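Local atomic coordinates of putative oxidoreductase yhhX (Escherichia coli K-12, PDB entry 3F4L), a protein that is a probable oxidoreductase of the Gfo/Idh/MocA family, perhaps acting as an NADP+-dependent scyllo-inositol dehydrogenase. Residues 158-172 against 201-213. Numbering follows the deposited sequence.
Sequences PVAETKPGLPQDGAF and RNKANPDDTFEAQ
With CG anti to the backbone N (chi1 -171°), Asn202 swings its amide across to the loop 160-163, whereas Asn205, whose CG lies beside its own backbone N (chi1 -60°), presents both amide atoms to the same loop. Asn202 ND2 spends both hydrogens there, donating to Ala160 O (3.2 Å) and to Thr162 OG1 (2.8 Å), while its OD1 closes an Asx turn with Ala204 N. Asparagine also suits the other site: Asn205 ND2 donates to Glu161 O (2.9 Å) and Asn205 OD1 accepts from Lys163 N (2.7 Å), fixing the amide's rotation. A leucine in place of Asn202 would probably leave Ala160 O and Thr162 OG1 without their donor and the turn without its side-chain acceptor. Ala160 is small enough to set CB over one face of the Arg201 guanidinium, whose NE salt-bridges Asp208 and whose NH1 reaches Arg157 O. Farther along, Pro206 packs its ring against Gly165 and Gly170; a side chain on Gly170, the N-cap residue, would run into Asp207 OD1, and one on Gly165 would crowd Pro206 CG and Asp169 OD2. Asp207 OD2 takes Phe172 N on its syn lone pair (2.9 Å) and Asp207 O accepts Ala171 N (2.8 Å), so the aspartate receives the first amides of helix 171-187. That helix lies against the mixed sheet: Phe172 CD1 sits over one face of Phe210 on strand 209-216, and the Phe172 side chain also touches Tyr195 and Ile197 of strand 192-198.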
# COMPACT_ATOMS: atom_id res chain seq x y z
N PRO A 158 -20.84 -1.57 0.74
CA PRO A 158 -21.07 -0.13 0.81
C PRO A 158 -22.11 0.39 1.81
O PRO A 158 -22.05 1.55 2.21
CB PRO A 158 -21.43 0.23 -0.63
CG PRO A 158 -22.14 -0.99 -1.10
CD PRO A 158 -21.25 -2.10 -0.57
N VAL A 159 -23.05 -0.46 2.21
CA VAL A 159 -24.08 -0.04 3.15
C VAL A 159 -23.74 -0.37 4.60
O VAL A 159 -23.45 -1.51 4.94
CB VAL A 159 -25.44 -0.68 2.82
CG1 VAL A 159 -26.49 -0.25 3.84
CG2 VAL A 159 -25.88 -0.27 1.42
N ALA A 160 -23.79 0.65 5.45
CA ALA A 160 -23.49 0.48 6.86
C ALA A 160 -24.53 1.27 7.63
O ALA A 160 -24.52 2.50 7.63
CB ALA A 160 -22.09 1.02 7.18
N GLU A 161 -25.44 0.55 8.28
CA GLU A 161 -26.48 1.21 9.05
C GLU A 161 -25.82 1.92 10.23
O GLU A 161 -24.81 1.46 10.76
CB GLU A 161 -27.50 0.19 9.57
CG GLU A 161 -28.23 -0.59 8.48
CD GLU A 161 -29.04 0.30 7.54
OE1 GLU A 161 -29.62 1.30 8.01
OE2 GLU A 161 -29.10 -0.01 6.33
N THR A 162 -26.38 3.06 10.61
CA THR A 162 -25.85 3.82 11.73
C THR A 162 -25.86 2.96 12.97
O THR A 162 -26.87 2.35 13.29
CB THR A 162 -26.68 5.08 11.99
OG1 THR A 162 -26.63 5.92 10.83
CG2 THR A 162 -26.14 5.84 13.20
N LYS A 163 -24.71 2.88 13.64
CA LYS A 163 -24.59 2.09 14.86
C LYS A 163 -23.35 2.57 15.61
O LYS A 163 -22.30 1.95 15.55
CB LYS A 163 -24.46 0.60 14.52
CG LYS A 163 -25.66 -0.23 14.95
CD LYS A 163 -25.45 -1.73 14.69
CE LYS A 163 -25.37 -2.06 13.20
NZ LYS A 163 -26.63 -1.72 12.46
N PRO A 164 -23.48 3.70 16.33
CA PRO A 164 -22.38 4.28 17.09
C PRO A 164 -21.68 3.29 18.01
O PRO A 164 -22.28 2.31 18.46
CB PRO A 164 -23.05 5.43 17.85
CG PRO A 164 -24.10 5.88 16.87
CD PRO A 164 -24.68 4.56 16.40
N GLY A 165 -20.41 3.56 18.28
CA GLY A 165 -19.64 2.69 19.14
C GLY A 165 -18.29 3.30 19.48
O GLY A 165 -18.01 4.44 19.10
N LEU A 166 -17.47 2.54 20.19
CA LEU A 166 -16.14 2.98 20.59
C LEU A 166 -15.08 2.40 19.66
O LEU A 166 -15.38 1.59 18.78
CB LEU A 166 -15.86 2.54 22.03
CG LEU A 166 -16.64 3.18 23.19
CD1 LEU A 166 -16.28 4.66 23.27
CD2 LEU A 166 -18.13 2.99 22.98
N PRO A 167 -13.81 2.81 19.85
CA PRO A 167 -12.75 2.29 18.99
C PRO A 167 -12.72 0.76 18.97
O PRO A 167 -12.41 0.16 17.94
CB PRO A 167 -11.50 2.89 19.61
CG PRO A 167 -11.98 4.24 20.03
CD PRO A 167 -13.31 3.91 20.69
N GLN A 168 -13.07 0.14 20.10
CA GLN A 168 -13.07 -1.32 20.20
C GLN A 168 -14.09 -2.03 19.32
O GLN A 168 -14.02 -3.25 19.14
CB GLN A 168 -13.35 -1.76 21.64
CG GLN A 168 -12.55 -1.07 22.72
CD GLN A 168 -13.22 0.20 23.23
OE1 GLN A 168 -12.98 1.29 22.73
NE2 GLN A 168 -14.09 0.04 24.23
N ASP A 169 -15.04 -1.28 18.77
CA ASP A 169 -16.07 -1.86 17.92
C ASP A 169 -15.74 -1.74 16.44
O ASP A 169 -16.46 -2.25 15.58
CB ASP A 169 -17.41 -1.17 18.19
CG ASP A 169 -17.76 -1.13 19.66
OD1 ASP A 169 -17.96 -2.22 20.25
OD2 ASP A 169 -17.84 -0.02 20.22
N GLY A 170 -14.64 -1.06 16.14
CA GLY A 170 -14.26 -0.86 14.75
C GLY A 170 -13.57 -2.02 14.08
O GLY A 170 -13.32 -3.06 14.69
N ALA A 171 -13.24 -1.83 12.80
CA ALA A 171 -12.58 -2.84 11.99
C ALA A 171 -11.15 -3.14 12.41
O ALA A 171 -10.68 -4.27 12.28
CB ALA A 171 -12.61 -2.42 10.51
N PHE A 172 -10.44 -2.12 12.90
CA PHE A 172 -9.06 -2.30 13.33
C PHE A 172 -8.96 -3.31 14.48
O PHE A 172 -8.17 -4.25 14.41
CB PHE A 172 -8.45 -0.96 13.75
CG PHE A 172 -6.95 -1.00 13.93
CD1 PHE A 172 -6.16 -1.78 13.09
CD2 PHE A 172 -6.33 -0.24 14.91
CE1 PHE A 172 -4.78 -1.80 13.23
CE2 PHE A 172 -4.94 -0.26 15.06
CZ PHE A 172 -4.17 -1.04 14.21
N ARG A 201 -17.90 4.66 5.26
CA ARG A 201 -19.28 4.39 4.89
C ARG A 201 -20.32 5.21 5.66
O ARG A 201 -21.26 5.74 5.06
CB ARG A 201 -19.58 2.91 5.06
CG ARG A 201 -18.80 2.01 4.12
CD ARG A 201 -19.11 0.56 4.38
NE ARG A 201 -18.80 0.20 5.76
CZ ARG A 201 -19.10 -0.97 6.32
NH1 ARG A 201 -19.72 -1.90 5.62
NH2 ARG A 201 -18.75 -1.21 7.58
N ASN A 202 -20.16 5.29 6.97
CA ASN A 202 -21.10 6.04 7.80
C ASN A 202 -20.31 6.75 8.89
O ASN A 202 -19.84 6.11 9.82
CB ASN A 202 -22.13 5.11 8.44
CG ASN A 202 -23.23 5.88 9.14
OD1 ASN A 202 -23.00 6.96 9.67
ND2 ASN A 202 -24.44 5.31 9.15
N LYS A 203 -20.19 8.06 8.77
CA LYS A 203 -19.42 8.85 9.74
C LYS A 203 -19.88 8.72 11.19
O LYS A 203 -19.18 9.16 12.10
CB LYS A 203 -19.40 10.32 9.33
CG LYS A 203 -18.36 10.65 8.26
CD LYS A 203 -16.97 10.30 8.74
CE LYS A 203 -15.90 10.69 7.73
NZ LYS A 203 -16.02 9.97 6.43
N ALA A 204 -21.04 8.11 11.41
CA ALA A 204 -21.53 7.96 12.77
C ALA A 204 -20.94 6.71 13.42
O ALA A 204 -20.93 6.59 14.65
CB ALA A 204 -23.06 7.88 12.78
N ASN A 205 -20.43 5.79 12.60
CA ASN A 205 -19.87 4.52 13.07
C ASN A 205 -18.37 4.49 13.35
O ASN A 205 -17.62 5.38 12.94
CB ASN A 205 -20.17 3.42 12.04
CG ASN A 205 -21.66 3.21 11.83
OD1 ASN A 205 -22.48 3.89 12.42
ND2 ASN A 205 -22.00 2.25 10.97
N PRO A 206 -17.90 3.45 14.07
CA PRO A 206 -16.48 3.31 14.37
C PRO A 206 -15.77 3.05 13.03
O PRO A 206 -16.43 2.81 12.02
CB PRO A 206 -16.45 2.09 15.29
CG PRO A 206 -17.79 2.17 16.00
CD PRO A 206 -18.71 2.50 14.85
N ASP A 207 -14.44 3.08 13.03
CA ASP A 207 -13.68 2.85 11.80
C ASP A 207 -14.04 1.57 11.05
O ASP A 207 -14.32 0.54 11.66
CB ASP A 207 -12.19 2.82 12.13
CG ASP A 207 -11.79 1.59 12.93
OD1 ASP A 207 -12.08 1.54 14.15
OD2 ASP A 207 -11.20 0.66 12.33
N ASP A 208 -14.01 1.65 9.72
CA ASP A 208 -14.30 0.49 8.87
C ASP A 208 -13.21 0.37 7.82
O ASP A 208 -13.31 -0.42 6.88
CB ASP A 208 -15.66 0.66 8.16
CG ASP A 208 -15.70 1.89 7.26
OD1 ASP A 208 -14.65 2.54 7.05
OD2 ASP A 208 -16.80 2.21 6.76
N THR A 209 -12.17 1.16 7.99
CA THR A 209 -11.05 1.21 7.06
C THR A 209 -9.77 1.45 7.84
O THR A 209 -9.72 2.33 8.70
CB THR A 209 -11.24 2.37 6.08
OG1 THR A 209 -12.56 2.32 5.53
CG2 THR A 209 -10.20 2.31 4.96
N PHE A 210 -8.73 0.67 7.55
CA PHE A 210 -7.47 0.87 8.23
C PHE A 210 -6.28 0.30 7.48
O PHE A 210 -6.42 -0.59 6.64
CB PHE A 210 -7.50 0.27 9.64
CG PHE A 210 -7.45 -1.23 9.68
CD1 PHE A 210 -8.62 -1.98 9.84
CD2 PHE A 210 -6.25 -1.91 9.58
CE1 PHE A 210 -8.58 -3.37 9.88
CE2 PHE A 210 -6.20 -3.31 9.62
CZ PHE A 210 -7.36 -4.03 9.77
N GLU A 211 -5.12 0.86 7.78
CA GLU A 211 -3.87 0.39 7.22
C GLU A 211 -2.83 0.62 8.30
O GLU A 211 -2.60 1.74 8.74
CB GLU A 211 -3.46 1.17 5.97
CG GLU A 211 -2.15 0.64 5.37
CD GLU A 211 -1.70 1.37 4.12
OE1 GLU A 211 -2.57 1.77 3.31
OE2 GLU A 211 -0.47 1.53 3.94
N ALA A 212 -2.22 -0.47 8.76
CA ALA A 212 -1.19 -0.38 9.78
C ALA A 212 0.09 -0.82 9.12
O ALA A 212 0.12 -1.81 8.39
CB ALA A 212 -1.52 -1.30 10.95
N GLN A 213 1.15 -0.06 9.35
CA GLN A 213 2.46 -0.37 8.78
C GLN A 213 3.41 -0.64 9.92
O GLN A 213 3.67 0.23 10.75
CB GLN A 213 2.95 0.81 7.94
CG GLN A 213 2.00 1.16 6.80
CD GLN A 213 2.57 2.17 5.83
OE1 GLN A 213 1.97 2.44 4.79
NE2 GLN A 213 3.72 2.74 6.16
O HOH W 1 -19.56 5.84 16.64
O HOH W 2 -11.03 -0.75 15.73